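PDB 4MIY: inositol 2-dehydrogenase/D-chiro-inositol 3-dehydrogenase from Lactobacillus casei, which oxidises myo-inositol and D-chiro-inositol to their keto derivatives, passing the hydride to NAD. Local coordinates for residues Lys91-Lys97 with Lys118-Gly124; Leu136-Leu140 with Glu248-Pro252; Ile194-Arg198 with His209-Ala214. All coordinates share one frame; numbering follows the deposited sequence.

Interaction 1: residues Lys91-Lys97 with Lys118-Gly124. With NAD (nicotinamide-adenine-dinucleotide), chain E.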
loop_
_atom_site.group_PDB
_atom_site.type_symbol
_atom_site.label_atom_id
_atom_site.label_comp_id
_atom_site.label_asym_id
_atom_site.label_seq_id
_atom_site.Cartn_x
_atom_site.Cartn_y
_atom_site.Cartn_z
ATOM N N LYS A 91 -19.493 -43.977 -8.982
ATOM C CA LYS A 91 -19.424 -42.598 -9.381
ATOM C C LYS A 91 -18.453 -41.750 -8.562
ATOM O O LYS A 91 -18.178 -42.005 -7.438
ATOM C CB LYS A 91 -20.812 -41.967 -9.360
ATOM C CG LYS A 91 -21.786 -42.589 -10.329
ATOM C CD LYS A 91 -23.155 -42.107 -10.079
ATOM C CE LYS A 91 -24.190 -42.552 -11.098
ATOM N NZ LYS A 91 -24.020 -43.894 -11.534
ATOM N N PHE A 92 -17.915 -40.749 -9.222
ATOM C CA PHE A 92 -17.187 -39.716 -8.535
ATOM C C PHE A 92 -18.174 -38.806 -7.789
ATOM O O PHE A 92 -19.276 -38.619 -8.200
ATOM C CB PHE A 92 -16.365 -38.924 -9.556
ATOM C CG PHE A 92 -15.204 -39.693 -10.127
ATOM C CD1 PHE A 92 -13.996 -39.691 -9.506
ATOM C CD2 PHE A 92 -15.329 -40.395 -11.284
ATOM C CE1 PHE A 92 -12.931 -40.361 -10.047
ATOM C CE2 PHE A 92 -14.297 -41.041 -11.796
ATOM C CZ PHE A 92 -13.092 -41.047 -11.182
ATOM N N ILE A 93 -17.718 -38.254 -6.681
ATOM C CA ILE A 93 -18.570 -37.509 -5.780
ATOM C C ILE A 93 -17.896 -36.183 -5.354
ATOM O O ILE A 93 -16.830 -36.183 -4.775
ATOM C CB ILE A 93 -18.826 -38.323 -4.520
ATOM C CG1 ILE A 93 -19.492 -39.656 -4.854
ATOM C CG2 ILE A 93 -19.668 -37.543 -3.547
ATOM C CD1 ILE A 93 -19.269 -40.665 -3.789
ATOM N N PHE A 94 -18.569 -35.094 -5.695
ATOM C CA PHE A 94 -18.264 -33.767 -5.188
ATOM C C PHE A 94 -19.363 -33.392 -4.216
ATOM O O PHE A 94 -20.466 -33.204 -4.591
ATOM C CB PHE A 94 -18.201 -32.742 -6.321
ATOM C CG PHE A 94 -17.753 -31.366 -5.880
ATOM C CD1 PHE A 94 -18.654 -30.473 -5.380
ATOM C CD2 PHE A 94 -16.435 -30.996 -5.954
ATOM C CE1 PHE A 94 -18.260 -29.242 -4.978
ATOM C CE2 PHE A 94 -16.038 -29.762 -5.534
ATOM C CZ PHE A 94 -16.942 -28.894 -5.054
ATOM N N THR A 95 -19.006 -33.315 -2.957
ATOM C CA THR A 95 -19.939 -32.845 -1.964
ATOM C C THR A 95 -19.527 -31.475 -1.469
ATOM O O THR A 95 -18.390 -31.247 -1.184
ATOM C CB THR A 95 -20.117 -33.832 -0.796
ATOM O OG1 THR A 95 -21.122 -33.361 0.078
ATOM C CG2 THR A 95 -18.887 -34.023 -0.065
ATOM N N GLU A 96 -20.480 -30.577 -1.422
ATOM C CA GLU A 96 -20.243 -29.369 -0.684
ATOM C C GLU A 96 -19.937 -29.672 0.777
ATOM O O GLU A 96 -20.263 -30.713 1.279
ATOM C CB GLU A 96 -21.402 -28.392 -0.824
ATOM C CG GLU A 96 -21.267 -27.429 -1.991
ATOM C CD GLU A 96 -19.999 -26.585 -1.918
ATOM O OE1 GLU A 96 -19.443 -26.446 -0.839
ATOM O OE2 GLU A 96 -19.582 -26.091 -2.937
ATOM N N LYS A 97 -19.294 -28.725 1.438
ATOM C CA LYS A 97 -19.152 -28.755 2.861
ATOM C C LYS A 97 -20.519 -28.704 3.499
ATOM O O LYS A 97 -21.394 -28.114 2.960
ATOM C CB LYS A 97 -18.352 -27.551 3.337
ATOM C CG LYS A 97 -18.752 -26.312 2.653
ATOM C CD LYS A 97 -19.053 -25.174 3.552
ATOM C CE LYS A 97 -20.032 -25.507 4.595
ATOM N NZ LYS A 97 -20.793 -24.286 4.931
ATOM N N LYS A 118 -10.403 -47.121 -5.020
ATOM C CA LYS A 118 -9.855 -45.816 -5.227
ATOM C C LYS A 118 -10.772 -44.714 -4.697
ATOM O O LYS A 118 -11.944 -44.876 -4.578
ATOM C CB LYS A 118 -9.551 -45.603 -6.694
ATOM C CG LYS A 118 -10.729 -45.531 -7.608
ATOM C CD LYS A 118 -10.354 -44.917 -8.950
ATOM C CE LYS A 118 -11.472 -44.950 -9.990
ATOM N NZ LYS A 118 -12.686 -44.143 -9.843
ATOM N N LYS A 119 -10.161 -43.581 -4.414
ATOM C CA LYS A 119 -10.831 -42.430 -3.866
ATOM C C LYS A 119 -11.748 -41.786 -4.894
ATOM O O LYS A 119 -11.392 -41.661 -6.040
ATOM C CB LYS A 119 -9.766 -41.462 -3.412
ATOM C CG LYS A 119 -10.219 -40.321 -2.577
ATOM C CD LYS A 119 -9.046 -39.447 -2.241
ATOM C CE LYS A 119 -8.649 -38.576 -3.382
ATOM N NZ LYS A 119 -7.711 -37.541 -3.034
ATOM N N VAL A 120 -12.935 -41.383 -4.471
ATOM C CA VAL A 120 -13.879 -40.739 -5.351
ATOM C C VAL A 120 -14.452 -39.439 -4.812
ATOM O O VAL A 120 -15.089 -38.745 -5.517
ATOM C CB VAL A 120 -15.054 -41.662 -5.734
ATOM C CG1 VAL A 120 -14.593 -42.721 -6.688
ATOM C CG2 VAL A 120 -15.627 -42.308 -4.533
ATOM N N ILE A 121 -14.206 -39.149 -3.552
ATOM C CA ILE A 121 -14.827 -37.979 -2.952
ATOM C C ILE A 121 -13.905 -36.752 -2.898
ATOM O O ILE A 121 -12.792 -36.831 -2.448
ATOM C CB ILE A 121 -15.274 -38.248 -1.540
ATOM C CG1 ILE A 121 -16.399 -39.284 -1.514
ATOM C CG2 ILE A 121 -15.751 -36.951 -0.892
ATOM C CD1 ILE A 121 -16.535 -39.953 -0.187
ATOM N N GLN A 122 -14.453 -35.643 -3.376
ATOM C CA GLN A 122 -13.903 -34.324 -3.133
ATOM C C GLN A 122 -14.903 -33.473 -2.350
ATOM O O GLN A 122 -16.060 -33.464 -2.637
ATOM C CB GLN A 122 -13.529 -33.637 -4.452
ATOM C CG GLN A 122 -12.910 -32.258 -4.266
ATOM C CD GLN A 122 -12.269 -31.737 -5.508
ATOM O OE1 GLN A 122 -11.932 -32.475 -6.388
ATOM N NE2 GLN A 122 -12.120 -30.456 -5.575
ATOM N N VAL A 123 -14.406 -32.773 -1.347
ATOM C CA VAL A 123 -15.240 -31.923 -0.516
ATOM C C VAL A 123 -15.016 -30.452 -0.857
ATOM O O VAL A 123 -13.913 -30.051 -1.042
ATOM C CB VAL A 123 -14.937 -32.144 0.943
ATOM C CG1 VAL A 123 -15.794 -31.285 1.779
ATOM C CG2 VAL A 123 -15.170 -33.581 1.277
ATOM N N GLY A 124 -16.076 -29.673 -0.887
ATOM C CA GLY A 124 -16.016 -28.317 -1.382
ATOM C C GLY A 124 -15.353 -27.213 -0.563
ATOM O O GLY A 124 -15.886 -26.137 -0.481
HETATM P PA NAD E . -30.342 -24.006 -0.065
HETATM O O1A NAD E . -31.216 -24.221 1.072
HETATM O O2A NAD E . -30.535 -22.963 -0.959
HETATM O O5B NAD E . -30.439 -25.209 -1.091
HETATM C C5B NAD E . -30.414 -26.533 -0.743
HETATM C C4B NAD E . -31.337 -27.320 -1.683
HETATM O O4B NAD E . -31.291 -28.652 -1.247
HETATM C C3B NAD E . -32.819 -26.999 -1.547
HETATM O O3B NAD E . -33.365 -26.812 -2.787
HETATM C C2B NAD E . -33.422 -28.171 -0.824
HETATM O O2B NAD E . -34.764 -28.403 -1.177
HETATM C C1B NAD E . -32.576 -29.288 -1.307
HETATM N N9A NAD E . -32.534 -30.449 -0.447
HETATM C C8A NAD E . -32.513 -30.504 0.848
HETATM N N7A NAD E . -32.380 -31.744 1.300
HETATM C C5A NAD E . -32.310 -32.524 0.239
HETATM C C6A NAD E . -32.197 -33.941 -0.042
HETATM N N6A NAD E . -32.085 -34.854 0.891
HETATM N N1A NAD E . -32.126 -34.294 -1.304
HETATM C C2A NAD E . -32.216 -33.468 -2.279
HETATM N N3A NAD E . -32.360 -32.173 -2.104
HETATM C C4A NAD E . -32.402 -31.667 -0.887
HETATM O O3 NAD E . -28.897 -24.082 0.571
HETATM P PN NAD E . -27.476 -23.758 -0.174
HETATM O O1N NAD E . -27.050 -22.420 0.214
HETATM O O2N NAD E . -27.632 -23.851 -1.579
HETATM O O5D NAD E . -26.465 -24.683 0.494
HETATM C C5D NAD E . -26.375 -26.017 0.060
HETATM C C4D NAD E . -25.101 -26.648 0.519
HETATM O O4D NAD E . -24.040 -25.908 -0.058
HETATM C C3D NAD E . -24.964 -26.588 2.003
HETATM O O3D NAD E . -24.302 -27.742 2.418
HETATM C C2D NAD E . -24.086 -25.350 2.155
HETATM O O2D NAD E . -23.390 -25.488 3.334
HETATM C C1D NAD E . -23.180 -25.470 0.961
HETATM N N1N NAD E . -22.555 -24.195 0.609
HETATM C C2N NAD E . -21.229 -24.102 0.554
HETATM C C3N NAD E . -20.571 -22.923 0.272
HETATM C C7N NAD E . -19.062 -22.868 0.204
HETATM O O7N NAD E . -18.407 -23.838 -0.008
HETATM N N7N NAD E . -18.546 -21.715 0.345
HETATM C C4N NAD E . -21.341 -21.810 -0.019
HETATM C C5N NAD E . -22.709 -21.955 0.038
HETATM C C6N NAD E . -23.283 -23.154 0.366
#

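Interaction 2: residues Leu136-Leu140 with Glu248-Pro252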
loop_
_atom_site.group_PDB
_atom_site.type_symbol
_atom_site.label_atom_id
_atom_site.label_comp_id
_atom_site.label_asym_id
_atom_site.label_seq_id
_atom_site.Cartn_x
_atom_site.Cartn_y
_atom_site.Cartn_z
ATOM N N LEU A 136 0.413 -17.605 -1.068
ATOM C CA LEU A 136 1.027 -17.466 0.222
ATOM C C LEU A 136 1.564 -18.809 0.743
ATOM O O LEU A 136 2.643 -18.871 1.221
ATOM C CB LEU A 136 0.067 -16.790 1.207
ATOM C CG LEU A 136 0.606 -16.420 2.585
ATOM C CD1 LEU A 136 -0.151 -15.290 3.131
ATOM C CD2 LEU A 136 0.557 -17.563 3.561
ATOM N N LYS A 137 0.757 -19.846 0.665
ATOM C CA LYS A 137 1.192 -21.183 1.065
ATOM C C LYS A 137 2.457 -21.598 0.340
ATOM O O LYS A 137 3.364 -22.077 0.921
ATOM C CB LYS A 137 0.105 -22.220 0.850
ATOM C CG LYS A 137 0.654 -23.621 1.115
ATOM C CD LYS A 137 -0.294 -24.688 0.939
ATOM C CE LYS A 137 0.331 -26.076 1.232
ATOM N NZ LYS A 137 1.355 -26.137 2.270
ATOM N N GLU A 138 2.484 -21.392 -0.959
ATOM C CA GLU A 138 3.658 -21.710 -1.732
ATOM C C GLU A 138 4.886 -20.958 -1.324
ATOM O O GLU A 138 5.909 -21.530 -1.173
ATOM C CB GLU A 138 3.363 -21.553 -3.221
ATOM C CG GLU A 138 2.375 -22.586 -3.709
ATOM C CD GLU A 138 2.053 -22.438 -5.179
ATOM O OE1 GLU A 138 2.871 -21.833 -5.881
ATOM O OE2 GLU A 138 0.989 -22.916 -5.611
ATOM N N LYS A 139 4.767 -19.665 -1.081
ATOM C CA LYS A 139 5.870 -18.900 -0.571
ATOM C C LYS A 139 6.343 -19.386 0.792
ATOM O O LYS A 139 7.499 -19.460 1.024
ATOM C CB LYS A 139 5.507 -17.416 -0.525
ATOM C CG LYS A 139 6.638 -16.441 -0.392
ATOM C CD LYS A 139 7.531 -16.452 -1.572
ATOM C CE LYS A 139 8.452 -15.298 -1.574
ATOM N NZ LYS A 139 9.555 -15.518 -2.518
ATOM N N LEU A 140 5.422 -19.696 1.674
ATOM C CA LEU A 140 5.750 -20.209 2.983
ATOM C C LEU A 140 6.576 -21.501 2.870
ATOM O O LEU A 140 7.557 -21.659 3.518
ATOM C CB LEU A 140 4.474 -20.472 3.757
ATOM C CG LEU A 140 4.635 -21.146 5.112
ATOM C CD1 LEU A 140 5.420 -20.265 6.021
ATOM C CD2 LEU A 140 3.302 -21.487 5.702
ATOM N N GLU A 248 7.754 -12.513 7.929
ATOM C CA GLU A 248 6.319 -12.679 7.899
ATOM C C GLU A 248 5.765 -12.699 6.468
ATOM O O GLU A 248 6.345 -12.137 5.587
ATOM C CB GLU A 248 5.598 -11.556 8.682
ATOM C CG GLU A 248 6.013 -11.348 10.107
ATOM C CD GLU A 248 5.210 -10.259 10.828
ATOM O OE1 GLU A 248 4.423 -9.592 10.192
ATOM O OE2 GLU A 248 5.399 -10.108 12.030
ATOM N N LEU A 249 4.626 -13.344 6.304
ATOM C CA LEU A 249 3.883 -13.327 5.057
ATOM C C LEU A 249 2.448 -12.977 5.297
ATOM O O LEU A 249 1.864 -13.458 6.195
ATOM C CB LEU A 249 3.935 -14.698 4.362
ATOM C CG LEU A 249 5.266 -15.112 3.748
ATOM C CD1 LEU A 249 5.426 -16.637 3.588
ATOM C CD2 LEU A 249 5.474 -14.420 2.445
ATOM N N GLN A 250 1.888 -12.122 4.463
ATOM C CA GLN A 250 0.470 -11.850 4.560
ATOM C C GLN A 250 -0.207 -11.688 3.206
ATOM O O GLN A 250 0.416 -11.390 2.232
ATOM C CB GLN A 250 0.174 -10.675 5.490
ATOM C CG GLN A 250 0.469 -9.337 4.972
ATOM C CD GLN A 250 0.142 -8.220 5.997
ATOM O OE1 GLN A 250 0.641 -8.218 7.088
ATOM N NE2 GLN A 250 -0.716 -7.326 5.623
ATOM N N LEU A 251 -1.501 -11.885 3.190
ATOM C CA LEU A 251 -2.260 -11.680 1.982
ATOM C C LEU A 251 -2.270 -10.222 1.593
ATOM O O LEU A 251 -2.325 -9.382 2.429
ATOM C CB LEU A 251 -3.676 -12.101 2.186
ATOM C CG LEU A 251 -3.903 -13.582 2.221
ATOM C CD1 LEU A 251 -5.387 -13.804 2.450
ATOM C CD2 LEU A 251 -3.536 -14.221 0.914
ATOM N N PRO A 252 -2.203 -9.941 0.297
ATOM C CA PRO A 252 -2.163 -8.589 -0.203
ATOM C C PRO A 252 -3.512 -7.925 -0.144
ATOM O O PRO A 252 -4.522 -8.505 0.179
ATOM C CB PRO A 252 -1.788 -8.787 -1.655
ATOM C CG PRO A 252 -2.245 -10.018 -1.978
ATOM C CD PRO A 252 -2.075 -10.888 -0.798
#

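Interaction 3: residues Ile194-Arg198 with His209-Ala214. With SO4 (sulfate ion), chain J.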
loop_
_atom_site.group_PDB
_atom_site.type_symbol
_atom_site.label_atom_id
_atom_site.label_comp_id
_atom_site.label_asym_id
_atom_site.label_seq_id
_atom_site.Cartn_x
_atom_site.Cartn_y
_atom_site.Cartn_z
ATOM N N ILE A 194 -12.677 -21.286 21.772
ATOM C CA ILE A 194 -13.489 -20.175 21.354
ATOM C C ILE A 194 -13.747 -19.257 22.534
ATOM O O ILE A 194 -14.224 -19.690 23.526
ATOM C CB ILE A 194 -14.829 -20.651 20.886
ATOM C CG1 ILE A 194 -14.642 -21.703 19.805
ATOM C CG2 ILE A 194 -15.608 -19.521 20.363
ATOM C CD1 ILE A 194 -14.112 -21.173 18.516
ATOM N N THR A 195 -13.393 -17.996 22.408
ATOM C CA THR A 195 -13.689 -17.015 23.417
ATOM C C THR A 195 -14.534 -15.872 22.848
ATOM O O THR A 195 -14.510 -15.602 21.674
ATOM C CB THR A 195 -12.431 -16.420 24.024
ATOM O OG1 THR A 195 -11.583 -15.983 23.002
ATOM C CG2 THR A 195 -11.719 -17.390 24.831
ATOM N N TYR A 196 -15.273 -15.224 23.727
ATOM C CA TYR A 196 -16.201 -14.198 23.383
ATOM C C TYR A 196 -15.787 -12.857 23.949
ATOM O O TYR A 196 -15.834 -12.649 25.122
ATOM C CB TYR A 196 -17.569 -14.532 23.932
ATOM C CG TYR A 196 -18.175 -15.839 23.491
ATOM C CD1 TYR A 196 -18.072 -16.285 22.216
ATOM C CD2 TYR A 196 -18.927 -16.580 24.353
ATOM C CE1 TYR A 196 -18.648 -17.430 21.824
ATOM C CE2 TYR A 196 -19.507 -17.739 23.961
ATOM C CZ TYR A 196 -19.367 -18.164 22.693
ATOM O OH TYR A 196 -19.937 -19.306 22.265
ATOM N N PRO A 197 -15.351 -11.942 23.079
ATOM C CA PRO A 197 -15.164 -10.547 23.473
ATOM C C PRO A 197 -16.511 -9.934 23.755
ATOM O O PRO A 197 -17.500 -10.611 23.672
ATOM C CB PRO A 197 -14.576 -9.903 22.245
ATOM C CG PRO A 197 -14.214 -11.018 21.340
ATOM C CD PRO A 197 -15.018 -12.168 21.670
ATOM N N ARG A 198 -16.541 -8.667 24.091
ATOM C CA ARG A 198 -17.807 -8.040 24.275
ATOM C C ARG A 198 -18.679 -8.158 23.044
ATOM O O ARG A 198 -18.226 -8.119 21.919
ATOM C CB ARG A 198 -17.649 -6.585 24.624
ATOM C CG ARG A 198 -17.010 -5.794 23.572
ATOM C CD ARG A 198 -16.728 -4.341 23.965
ATOM N NE ARG A 198 -17.869 -3.492 24.206
ATOM C CZ ARG A 198 -17.781 -2.191 24.400
ATOM N NH1 ARG A 198 -16.621 -1.569 24.345
ATOM N NH2 ARG A 198 -18.830 -1.494 24.644
ATOM N N HIS A 209 -23.263 -14.979 19.399
ATOM C CA HIS A 209 -22.169 -14.188 19.900
ATOM C C HIS A 209 -21.348 -13.711 18.724
ATOM O O HIS A 209 -21.007 -14.481 17.874
ATOM C CB HIS A 209 -21.269 -15.012 20.784
ATOM C CG HIS A 209 -21.923 -15.482 22.034
ATOM N ND1 HIS A 209 -21.848 -14.788 23.217
ATOM C CD2 HIS A 209 -22.664 -16.581 22.286
ATOM C CE1 HIS A 209 -22.504 -15.450 24.150
ATOM N NE2 HIS A 209 -23.011 -16.541 23.612
ATOM N N ASP A 210 -21.074 -12.423 18.709
ATOM C CA ASP A 210 -20.249 -11.811 17.700
ATOM C C ASP A 210 -19.581 -10.582 18.274
ATOM O O ASP A 210 -20.218 -9.730 18.792
ATOM C CB ASP A 210 -21.091 -11.426 16.508
ATOM C CG ASP A 210 -20.264 -11.091 15.272
ATOM O OD1 ASP A 210 -19.414 -11.887 14.902
ATOM O OD2 ASP A 210 -20.510 -10.058 14.708
ATOM N N PRO A 211 -18.269 -10.500 18.141
ATOM C CA PRO A 211 -17.374 -11.412 17.453
ATOM C C PRO A 211 -17.008 -12.638 18.236
ATOM O O PRO A 211 -17.406 -12.750 19.345
ATOM C CB PRO A 211 -16.145 -10.535 17.186
ATOM C CG PRO A 211 -16.172 -9.564 18.140
ATOM C CD PRO A 211 -17.610 -9.246 18.429
ATOM N N GLN A 212 -16.264 -13.546 17.628
ATOM C CA GLN A 212 -15.719 -14.710 18.303
ATOM C C GLN A 212 -14.235 -14.815 18.009
ATOM O O GLN A 212 -13.808 -14.483 16.931
ATOM C CB GLN A 212 -16.434 -16.001 17.902
ATOM C CG GLN A 212 -17.885 -15.971 18.241
ATOM C CD GLN A 212 -18.611 -17.257 18.051
ATOM O OE1 GLN A 212 -18.058 -18.309 18.132
ATOM N NE2 GLN A 212 -19.882 -17.148 17.812
ATOM N N LEU A 213 -13.468 -15.239 18.981
ATOM C CA LEU A 213 -12.063 -15.459 18.796
ATOM C C LEU A 213 -11.793 -16.939 18.887
ATOM O O LEU A 213 -12.180 -17.553 19.842
ATOM C CB LEU A 213 -11.287 -14.735 19.854
ATOM C CG LEU A 213 -11.391 -13.204 19.832
ATOM C CD1 LEU A 213 -10.810 -12.609 21.061
ATOM C CD2 LEU A 213 -10.700 -12.652 18.623
ATOM N N ALA A 214 -11.155 -17.501 17.865
ATOM C CA ALA A 214 -10.810 -18.905 17.833
ATOM C C ALA A 214 -9.317 -19.078 17.898
ATOM O O ALA A 214 -8.616 -18.516 17.105
ATOM C CB ALA A 214 -11.349 -19.547 16.582
HETATM S S SO4 J . -17.608 2.162 24.406
HETATM O O1 SO4 J . -16.521 1.261 24.431
HETATM O O2 SO4 J . -18.812 1.450 24.678
HETATM O O3 SO4 J . -17.668 2.775 23.127
HETATM O O4 SO4 J . -17.368 3.172 25.371
HETATM O O HOH W 1 -9.884 -17.966 21.772
HETATM O O HOH W 2 -18.722 -11.935 21.577
#

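Interaction 1: residues Lys91-Lys97 with Lys118-Gly124
Ile93 and Val120 meet by backbone and side chain alike. Ile93 N gives a hydrogen bond to Val120 O (2.9 Å). Ile93 CD1 touches Val120 CG2 (4.1 Å) and lies 3.9 Å from Ile121 CG1. On the same face of parallel strands, and both with CG1 anti to the carbonyl carbon, the Ile93 and Ile121 side chains lie next to each other and point the same way. Val120 CB also rests on Lys91 O, and its CG1 reaches Phe92 CD1. Further along, Gln122 N bonds to Ile93 O (2.8 Å), and Thr95 N bonds to Gln122 O. Strands 92-95 and 121-123 are the last two, in sheet order, of the parallel sheet of the NAD-binding Rossmann fold. With helix 103-113 they form one beta-alpha-beta unit. Ile93, Thr95, Ile121 and Val123 line the face covered by helix 79-86. Phe94 and Gln122 lie on the other face, where Phe289 of helix 279-294 packs on both. The Gln122 amide nitrogen comes to the edge of the Phe94 ring.

Gly124 closes the pairing. Its N bonds to Thr95 O (2.8 Å), and its CA sits by Phe94 CZ. A CB on Gly124 would run into Glu96 OE1. Glu96 CB and CG lie beside O4D and C1D of the NAD ribose, and the bend at chi2 (-58°) turns the carboxylate toward the nicotinamide end of NAD. OE1 accepts a bond from Lys97 N (3.2 Å), and OE2 is bonded to His17. Replacing Glu96 with an alanine would probably leave His17 NE2 and Lys97 N without these mates and open a gap beside the nicotinamide ribose. Lys97 O receives the ribose hydroxyl O3D of NAD (3.0 Å), while Lys97 NZ makes a weak bond to O2D.

Interaction 2: residues Leu136-Leu140 with Glu248-Pro252
Leu136 and Leu249 pass alongside one another, pointing opposite ways, with Leu136 CG 4.1 Å from Leu249 CB. This pair carries most of the contact. Leu136 holds CG anti to the backbone N (chi1 -173°), which sends CD1 across to the strand. There CD1 lies against the peptide between Gln250 and Leu251, 3.6 Å from Gln250 C. The same methyl meets Leu251 CD2 at 4.2 Å.

The two methyls of Leu249 part on the helix surface. CD1 reaches the backbone of Leu140 (3.6 Å to its N) and also touches Leu140 CB. CD2 meets Lys139 CG at 3.7 Å, the lysine chain lying roughly perpendicular to the leucine. Lys139 bends at chi2 (65°), and its amino end turns off from the strand, so only its aliphatic part joins the contact. The side-chain groups that meet are all aliphatic, some resting on backbone. The Leu140 amide touched by the Leu249 methyl is already bonded to Leu136 O (2.9 Å) within the helix.

The next shell sets both partners in place. Val242 of strand 237-244 touches Leu136 and Leu140 and bonds through its backbone to Leu249. Ile145 packs on Leu140 and Leu249.

Helix 131-141 and strand 248-250 both belong to the C-terminal alpha/beta domain of this oxidoreductase family. The helix segment runs nearly antiparallel (166°) to the strand, the outermost of the domain's mixed sheet within this chain. Inside the chain the strand pairs with strand 237-244. Across the interface, an antiparallel strand of the second subunit pairs with residues 248-250, and its Leu260 packs on Leu249, so the sheet continues there.

Interaction 3: residues Ile194-Arg198 with His209-Ala214
Thr195 and Leu213 form a hydrogen-bonded antiparallel pair. Thr195 N bonds to Leu213 O and Leu213 N to Thr195 O, both at 2.9 Å. Ile194 and Ala214 form the adjoining non-hydrogen-bonded pair, with Ile194 CD1 against Ala214 CB (3.7 Å).

The aromatic contact lies beyond the strand ends. The rings of Tyr196 and His209 stack face to face, planes 1° apart and centroids at 3.8 Å. Both residues hold CG anti to the carbonyl carbon (chi1 -58° and -65°), which helps bring the rings together. His209 CB adds a CH-pi contact over the same tyrosine face. The Gln212 amide stands at the Tyr196 ring edge, its plane steeply inclined to the ring. Gln212 NE2 bonds to His209 O (2.9 Å), which ties the histidine backbone to the start of the strand. Tyr196 OH is held by Gln321 O and Asn166.

Apolar contacts centre on Pro197. Its CG meets Leu213 CD1 (3.8 Å) and Pro211 CG. Pro211 follows a cis peptide bond.

Two waters bridge the segments. One links Thr195 OG1 to Leu213 O. The other donates to Pro197 O and Pro211 O, joining the segments where neither proline has an N-H to offer.

Arg198 points away from this pairing. Its guanidinium grips a sulfate edge-on, NH1 to O1 (2.8 Å) and NH2 to O2. Lys220 of the third subunit also binds this ion, which probably comes from the crystallisation liquor.

Strands 189-195 and 212-218 are neighbours in the mixed sheet of the C-terminal alpha/beta domain, with strand 223-229 beside the second. Helix 168-185 covers the Ile194 and Ala214 face. Val223 of the third subunit packs on Leu213, on the other face, and on Pro197 beyond the strand.

Overall arrangement
Interaction 1 belongs to the NAD-binding Rossmann part and supplies Glu96, Lys97 and Gly124 to the NAD pocket. Interactions 2 and 3 lie in the C-terminal alpha/beta part, and both reach its mixed sheet. Their centres are about 26 Å apart. Interaction 2 is at one end of that sheet, and interaction 3 lies toward the other. Along the chain, interaction 3 is nested within the loop closed by interaction 2. Interaction 1 closes before either opens, and its strand 121-123 leads on to helix 131-141 of interaction 2. Centres of interactions 1 and 3 are about 33 Å apart, on opposite sides of the chain's centre. Interactions 2 and 3 both border other subunits.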